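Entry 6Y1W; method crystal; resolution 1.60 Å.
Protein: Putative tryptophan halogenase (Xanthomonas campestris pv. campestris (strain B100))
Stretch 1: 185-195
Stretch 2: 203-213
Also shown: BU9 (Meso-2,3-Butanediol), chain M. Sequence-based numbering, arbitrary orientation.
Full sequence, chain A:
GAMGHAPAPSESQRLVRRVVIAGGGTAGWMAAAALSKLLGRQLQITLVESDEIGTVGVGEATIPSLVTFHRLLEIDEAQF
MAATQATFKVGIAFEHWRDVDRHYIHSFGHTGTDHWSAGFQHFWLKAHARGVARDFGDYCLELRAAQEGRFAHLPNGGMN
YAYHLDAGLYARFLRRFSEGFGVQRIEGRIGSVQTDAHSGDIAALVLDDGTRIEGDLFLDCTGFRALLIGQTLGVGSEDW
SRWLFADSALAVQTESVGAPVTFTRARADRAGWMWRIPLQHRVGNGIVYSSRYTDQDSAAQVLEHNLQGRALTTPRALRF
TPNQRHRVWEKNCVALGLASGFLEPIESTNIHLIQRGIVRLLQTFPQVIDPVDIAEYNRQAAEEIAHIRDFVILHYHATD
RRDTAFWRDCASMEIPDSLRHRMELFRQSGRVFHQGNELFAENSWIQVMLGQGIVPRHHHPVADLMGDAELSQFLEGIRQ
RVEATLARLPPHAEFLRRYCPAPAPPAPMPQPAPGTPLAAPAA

Stretch 1 185-195: RIEGRIGSVQT
Stretch 2 (203-213) AALVLDDGTRI

The most unusual feature of this contact is a beta bulge that lets a single carbonyl serve two consecutive amides: V206 O accepts from G191 N at 2.7 Å (N-H...O angle 142°) and from S192 N at 3.0 Å (159°). Its signature is a shift of one residue in the antiparallel register, from I190 opposite L207 (CA-CA 4.2 Å) to S192 opposite V206 (5.2 Å). G191 (phi/psi -92/-33) leaves the extended conformation to accommodate the extra residue, whereas S192 (-157/160) restores it. An ideal CB on G191 would lie 2.9 Å from D208 OD1, a clash, so the bare backbone here makes room for the aspartate; G191 CA itself approaches D208 OD1 to 3.3 Å.

Strands 190-195 and 203-207 run antiparallel, their directions 150° apart and their axes approaching to 4.4 Å; beyond the bulge, S192 and V206 form a hydrogen-bonded pair, with V206 N donating to S192 O at 2.9 Å (162°). V193 and L205 follow as a non-hydrogen-bonded pair (CA-CA 4.8 Å). At the next pair, Q194 N donates to A204 O at 2.9 Å (170°), but the return bond from A204 N to Q194 O is weak at 3.3 Å. Q194 O is better served by A203 N, at 2.7 Å and 165°; the turned backbone of A203 (-104/-39) accompanies this second case of one carbonyl receiving adjacent amides.

At the other end, L207 to G210 form a type I turn, closed by G210 N to L207 O at 2.9 Å. D208 N, within that turn, donates to R189 O at 2.8 Å (135°), and L207 CA adds a CA-H...O contact to R189 O at 3.2 Å. Water 1 extends the link by donating to E187 O at 2.6 Å and to D209 OD2 at 3.2 Å. G188 adopts 158/-177, angles that by themselves call for glycine.

The side chains of S192, Q194, A204 and V206 share one face. Q194 (chi1 m, chi2 t) directs its amide oxygen to R212, whose first three chi angles are all t: R212 NE donates to Q194 OE1 at 2.7 Å (169°), and R212 NH2 adds a weak bond to Q194 OE1 at 3.3 Å. The oxygen sits at the edge of the guanidinium, near its plane, where the N-H groups point. Q194 CD also packs 3.8 Å from V206 CG2.

V193 (t) and L205 (m, t) occupy the other face, V193 CG2 lying 4.2 Å from L205 CD2. Apolar packing continues where I190 CD1 meets L205 CD1 at 3.7 Å and I190 CG1 meets L207 CD2 at 4.0 Å. I186 CG2 reaches L207 CD1 at 3.6 Å, while I186 CD1 touches I213 CD1 at 3.7 Å. All five isoleucine and leucine residues in this packing, I186, I190, L205, L207 and I213, have m, t rotamers. Finally, I190 N donates to butanediol O06 at 3.0 Å (171°).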

ATOM      1  N   ARG A 185      25.423 -28.110  -3.845  1.00 20.30           N
ATOM      2  CA  ARG A 185      26.466 -27.099  -3.977  1.00 18.57           C
ATOM      3  C   ARG A 185      27.560 -27.636  -4.892  1.00 22.53           C
ATOM      4  O   ARG A 185      27.990 -28.784  -4.736  1.00 22.69           O
ATOM      5  CB  ARG A 185      27.047 -26.724  -2.617  1.00 20.01           C
ATOM      6  CG  ARG A 185      28.122 -25.656  -2.708  1.00 22.68           C
ATOM      7  CD  ARG A 185      28.710 -25.399  -1.335  1.00 21.82           C
ATOM      8  NE  ARG A 185      29.769 -24.395  -1.357  1.00 23.45           N
ATOM      9  CZ  ARG A 185      31.074 -24.650  -1.378  1.00 26.30           C
ATOM     10  NH1 ARG A 185      31.523 -25.907  -1.403  1.00 27.66           N
ATOM     11  NH2 ARG A 185      31.933 -23.640  -1.385  1.00 24.79           N
ATOM     12  N   ILE A 186      27.960 -26.835  -5.881  1.00 19.20           N
ATOM     13  CA  ILE A 186      29.081 -27.163  -6.763  1.00 22.35           C
ATOM     14  C   ILE A 186      30.128 -26.062  -6.600  1.00 30.71           C
ATOM     15  O   ILE A 186      29.830 -24.880  -6.816  1.00 23.80           O
ATOM     16  CB  ILE A 186      28.643 -27.298  -8.231  1.00 21.78           C
ATOM     17  CG1 ILE A 186      27.546 -28.364  -8.382  1.00 20.98           C
ATOM     18  CG2 ILE A 186      29.845 -27.613  -9.139  1.00 25.90           C
ATOM     19  CD1 ILE A 186      27.089 -28.575  -9.809  1.00 28.56           C
ATOM     20  N   GLU A 187      31.332 -26.433  -6.149  1.00 25.96           N
ATOM     21  CA  GLU A 187      32.406 -25.466  -5.947  1.00 24.51           C
ATOM     22  C   GLU A 187      33.140 -25.277  -7.265  1.00 28.17           C
ATOM     23  O   GLU A 187      33.424 -26.253  -7.970  1.00 27.88           O
ATOM     24  CB  GLU A 187      33.389 -25.925  -4.867  1.00 25.50           C
ATOM     25  CG  GLU A 187      34.343 -24.818  -4.364  1.00 25.94           C
ATOM     26  CD  GLU A 187      35.481 -24.486  -5.334  1.00 38.96           C
ATOM     27  OE1 GLU A 187      35.933 -25.398  -6.064  1.00 35.96           O
ATOM     28  OE2 GLU A 187      35.930 -23.309  -5.363  1.00 35.61           O
ATOM     29  N   GLY A 188      33.381 -24.034  -7.639  1.00 21.64           N
ATOM     30  CA  GLY A 188      34.131 -23.811  -8.855  1.00 31.95           C
ATOM     31  C   GLY A 188      33.892 -22.442  -9.443  1.00 35.12           C
ATOM     32  O   GLY A 188      33.140 -21.622  -8.913  1.00 28.69           O
ATOM     33  N   ARG A 189      34.525 -22.231 -10.587  1.00 30.19           N
ATOM     34  CA  ARG A 189      34.423 -20.961 -11.280  1.00 35.30           C
ATOM     35  C   ARG A 189      33.764 -21.155 -12.630  1.00 28.41           C
ATOM     36  O   ARG A 189      34.138 -22.042 -13.407  1.00 31.18           O
ATOM     37  CB  ARG A 189      35.805 -20.317 -11.458  1.00 34.00           C
ATOM     38  CG  ARG A 189      36.459 -19.992 -10.135  1.00 54.36           C
ATOM     39  CD  ARG A 189      37.935 -19.668 -10.275  1.00 71.67           C
ATOM     40  NE  ARG A 189      38.196 -18.232 -10.400  1.00 84.31           N
ATOM     41  CZ  ARG A 189      37.823 -17.301  -9.521  1.00 78.07           C
ATOM     42  NH1 ARG A 189      37.165 -17.628  -8.416  1.00 56.06           N
ATOM     43  NH2 ARG A 189      38.122 -16.027  -9.743  1.00 76.76           N
ATOM     44  N   ILE A 190      32.860 -20.244 -12.940  1.00 29.15           N
ATOM     45  CA  ILE A 190      32.133 -20.286 -14.200  1.00 26.81           C
ATOM     46  C   ILE A 190      33.073 -19.784 -15.296  1.00 26.23           C
ATOM     47  O   ILE A 190      33.577 -18.660 -15.230  1.00 36.72           O
ATOM     48  CB  ILE A 190      30.856 -19.435 -14.123  1.00 29.96           C
ATOM     49  CG1 ILE A 190      29.903 -19.982 -13.062  1.00 31.63           C
ATOM     50  CG2 ILE A 190      30.133 -19.421 -15.449  1.00 28.73           C
ATOM     51  CD1 ILE A 190      28.752 -19.043 -12.788  1.00 28.47           C
ATOM     52  N   GLY A 191      33.329 -20.629 -16.289  1.00 32.48           N
ATOM     53  CA  GLY A 191      34.156 -20.247 -17.423  1.00 31.45           C
ATOM     54  C   GLY A 191      33.382 -19.671 -18.596  1.00 40.86           C
ATOM     55  O   GLY A 191      33.894 -18.802 -19.310  1.00 42.65           O
ATOM     56  N   SER A 192      32.155 -20.142 -18.818  1.00 35.17           N
ATOM     57  CA  SER A 192      31.330 -19.585 -19.882  1.00 30.78           C
ATOM     58  C   SER A 192      29.855 -19.847 -19.590  1.00 31.82           C
ATOM     59  O   SER A 192      29.500 -20.715 -18.785  1.00 33.30           O
ATOM     60  CB  SER A 192      31.732 -20.148 -21.247  1.00 35.96           C
ATOM     61  OG  SER A 192      31.487 -21.533 -21.333  1.00 38.95           O
ATOM     62  N   VAL A 193      29.005 -19.048 -20.236  1.00 30.27           N
ATOM     63  CA  VAL A 193      27.558 -19.165 -20.145  1.00 26.42           C
ATOM     64  C   VAL A 193      27.025 -19.468 -21.536  1.00 31.28           C
ATOM     65  O   VAL A 193      27.300 -18.718 -22.480  1.00 39.78           O
ATOM     66  CB  VAL A 193      26.935 -17.877 -19.591  1.00 27.30           C
ATOM     67  CG1 VAL A 193      25.442 -18.041 -19.403  1.00 23.35           C
ATOM     68  CG2 VAL A 193      27.631 -17.484 -18.286  1.00 25.92           C
ATOM     69  N   GLN A 194      26.246 -20.538 -21.659  1.00 25.26           N
ATOM     70  CA  GLN A 194      25.673 -20.952 -22.937  1.00 29.61           C
ATOM     71  C   GLN A 194      24.233 -20.492 -23.012  1.00 36.80           C
ATOM     72  O   GLN A 194      23.481 -20.602 -22.042  1.00 31.65           O
ATOM     73  CB  GLN A 194      25.730 -22.468 -23.111  1.00 32.53           C
ATOM     74  CG  GLN A 194      27.113 -23.045 -22.937  1.00 49.11           C
ATOM     75  CD  GLN A 194      27.208 -24.481 -23.406  1.00 53.99           C
ATOM     76  OE1 GLN A 194      26.314 -25.292 -23.143  1.00 43.36           O
ATOM     77  NE2 GLN A 194      28.304 -24.812 -24.082  1.00 49.64           N
ATOM     78  N   THR A 195      23.853 -19.957 -24.161  1.00 26.86           N
ATOM     79  CA  THR A 195      22.501 -19.486 -24.367  1.00 23.91           C
ATOM     80  C   THR A 195      21.853 -20.305 -25.468  1.00 32.26           C
ATOM     81  O   THR A 195      22.536 -20.929 -26.291  1.00 33.36           O
ATOM     82  CB  THR A 195      22.452 -18.001 -24.728  1.00 27.78           C
ATOM     83  OG1 THR A 195      23.300 -17.757 -25.854  1.00 30.90           O
ATOM     84  CG2 THR A 195      22.914 -17.141 -23.548  1.00 27.14           C
ATOM     85  N   ALA A 203      21.052 -21.311 -21.203  1.00 26.68           N
ATOM     86  CA  ALA A 203      20.893 -22.764 -21.263  1.00 25.23           C
ATOM     87  C   ALA A 203      21.694 -23.515 -20.201  1.00 23.61           C
ATOM     88  O   ALA A 203      21.202 -24.505 -19.648  1.00 24.31           O
ATOM     89  CB  ALA A 203      21.297 -23.282 -22.650  1.00 30.75           C
ATOM     90  N   ALA A 204      22.915 -23.076 -19.898  1.00 23.79           N
ATOM     91  CA  ALA A 204      23.758 -23.816 -18.972  1.00 24.09           C
ATOM     92  C   ALA A 204      24.934 -22.948 -18.577  1.00 25.86           C
ATOM     93  O   ALA A 204      25.318 -22.028 -19.305  1.00 29.23           O
ATOM     94  CB  ALA A 204      24.277 -25.125 -19.590  1.00 28.17           C
ATOM     95  N   LEU A 205      25.525 -23.280 -17.437  1.00 20.69           N
ATOM     96  CA  LEU A 205      26.820 -22.733 -17.071  1.00 22.44           C
ATOM     97  C   LEU A 205      27.877 -23.793 -17.348  1.00 29.23           C
ATOM     98  O   LEU A 205      27.605 -25.000 -17.268  1.00 32.05           O
ATOM     99  CB  LEU A 205      26.891 -22.330 -15.597  1.00 21.17           C
ATOM    100  CG  LEU A 205      25.719 -21.497 -15.075  1.00 22.16           C
ATOM    101  CD1 LEU A 205      25.910 -21.315 -13.578  1.00 25.72           C
ATOM    102  CD2 LEU A 205      25.598 -20.136 -15.786  1.00 23.78           C
ATOM    103  N   VAL A 206      29.062 -23.339 -17.747  1.00 26.86           N
ATOM    104  CA  VAL A 206      30.198 -24.230 -17.941  1.00 24.29           C
ATOM    105  C   VAL A 206      31.319 -23.784 -17.019  1.00 30.28           C
ATOM    106  O   VAL A 206      31.777 -22.636 -17.109  1.00 34.66           O
ATOM    107  CB  VAL A 206      30.663 -24.269 -19.403  1.00 35.98           C
ATOM    108  CG1 VAL A 206      31.793 -25.287 -19.527  1.00 35.72           C
ATOM    109  CG2 VAL A 206      29.499 -24.651 -20.321  1.00 35.87           C
ATOM    110  N   LEU A 207      31.749 -24.678 -16.123  1.00 25.89           N
ATOM    111  CA  LEU A 207      32.797 -24.354 -15.167  1.00 33.77           C
ATOM    112  C   LEU A 207      34.179 -24.471 -15.806  1.00 39.79           C
ATOM    113  O   LEU A 207      34.347 -24.997 -16.910  1.00 39.70           O
ATOM    114  CB  LEU A 207      32.730 -25.264 -13.936  1.00 29.80           C
ATOM    115  CG  LEU A 207      31.374 -25.299 -13.211  1.00 34.57           C
ATOM    116  CD1 LEU A 207      31.466 -26.083 -11.913  1.00 35.63           C
ATOM    117  CD2 LEU A 207      30.855 -23.893 -12.946  1.00 32.16           C
ATOM    118  N   ASP A 208      35.191 -24.014 -15.061  1.00 40.84           N
ATOM    119  CA  ASP A 208      36.545 -24.035 -15.599  1.00 42.39           C
ATOM    120  C   ASP A 208      37.057 -25.449 -15.842  1.00 48.09           C
ATOM    121  O   ASP A 208      37.975 -25.625 -16.646  1.00 53.54           O
ATOM    122  CB  ASP A 208      37.505 -23.331 -14.635  1.00 42.26           C
ATOM    123  CG  ASP A 208      37.432 -21.823 -14.729  1.00 56.28           C
ATOM    124  OD1 ASP A 208      36.812 -21.303 -15.690  1.00 44.09           O
ATOM    125  OD2 ASP A 208      38.007 -21.158 -13.835  1.00 48.63           O
ATOM    126  N   ASP A 209      36.434 -26.464 -15.249  1.00 51.58           N
ATOM    127  CA  ASP A 209      36.834 -27.848 -15.456  1.00 46.11           C
ATOM    128  C   ASP A 209      35.975 -28.547 -16.493  1.00 48.11           C
ATOM    129  O   ASP A 209      36.073 -29.768 -16.647  1.00 59.66           O
ATOM    130  CB  ASP A 209      36.795 -28.617 -14.131  1.00 52.48           C
ATOM    131  CG  ASP A 209      35.395 -28.676 -13.518  1.00 62.45           C
ATOM    132  OD1 ASP A 209      34.409 -28.338 -14.214  1.00 45.63           O
ATOM    133  OD2 ASP A 209      35.279 -29.049 -12.328  1.00 59.42           O
ATOM    134  N   GLY A 210      35.108 -27.810 -17.182  1.00 40.50           N
ATOM    135  CA  GLY A 210      34.268 -28.403 -18.192  1.00 45.79           C
ATOM    136  C   GLY A 210      32.918 -28.871 -17.707  1.00 44.03           C
ATOM    137  O   GLY A 210      32.111 -29.325 -18.528  1.00 34.80           O
ATOM    138  N   THR A 211      32.632 -28.757 -16.412  1.00 37.30           N
ATOM    139  CA  THR A 211      31.352 -29.229 -15.902  1.00 30.43           C
ATOM    140  C   THR A 211      30.256 -28.346 -16.473  1.00 29.49           C
ATOM    141  O   THR A 211      30.333 -27.120 -16.379  1.00 33.63           O
ATOM    142  CB  THR A 211      31.332 -29.167 -14.374  1.00 45.69           C
ATOM    143  OG1 THR A 211      32.369 -29.998 -13.839  1.00 47.68           O
ATOM    144  CG2 THR A 211      29.988 -29.618 -13.836  1.00 38.68           C
ATOM    145  N   ARG A 212      29.275 -28.970 -17.115  1.00 30.88           N
ATOM    146  CA  ARG A 212      28.118 -28.285 -17.682  1.00 29.20           C
ATOM    147  C   ARG A 212      26.934 -28.422 -16.729  1.00 36.42           C
ATOM    148  O   ARG A 212      26.562 -29.543 -16.367  1.00 35.23           O
ATOM    149  CB  ARG A 212      27.782 -28.868 -19.056  1.00 40.96           C
ATOM    150  CG  ARG A 212      26.710 -28.128 -19.802  1.00 41.90           C
ATOM    151  CD  ARG A 212      26.773 -28.442 -21.296  1.00 42.78           C
ATOM    152  NE  ARG A 212      25.785 -27.659 -22.016  1.00 39.08           N
ATOM    153  CZ  ARG A 212      24.508 -27.996 -22.094  1.00 33.71           C
ATOM    154  NH1 ARG A 212      24.082 -29.106 -21.504  1.00 40.64           N
ATOM    155  NH2 ARG A 212      23.657 -27.230 -22.757  1.00 47.23           N
ATOM    156  N   ILE A 213      26.376 -27.294 -16.289  1.00 26.43           N
ATOM    157  CA  ILE A 213      25.208 -27.280 -15.407  1.00 23.94           C
ATOM    158  C   ILE A 213      24.034 -26.665 -16.158  1.00 27.79           C
ATOM    159  O   ILE A 213      24.006 -25.450 -16.397  1.00 25.12           O
ATOM    160  CB  ILE A 213      25.484 -26.527 -14.102  1.00 28.08           C
ATOM    161  CG1 ILE A 213      26.766 -27.092 -13.472  1.00 32.01           C
ATOM    162  CG2 ILE A 213      24.228 -26.598 -13.141  1.00 24.11           C
ATOM    163  CD1 ILE A 213      27.505 -26.159 -12.626  1.00 32.75           C
TER
HETATM  164  C03 BU9 M 611      32.054 -15.896  -9.813  0.81 31.37           C
HETATM  165  C04 BU9 M 611      32.402 -17.388  -9.897  0.81 30.05           C
HETATM  166  O06 BU9 M 611      32.222 -17.811 -11.225  0.81 36.41           O
HETATM  167  C05 BU9 M 611      31.532 -18.223  -8.944  0.81 37.91           C
HETATM  168  C01 BU9 M 611      31.622 -17.673  -7.515  0.81 25.17           C
HETATM  169  O6  BU9 M 611      30.182 -18.227  -9.356  0.81 38.91           O
HETATM  170  O   HOH W   1      35.035 -26.867  -9.960  1.00 43.56           O
HETATM  171  O   HOH W   2      35.772 -24.762 -12.024  1.00 40.99           O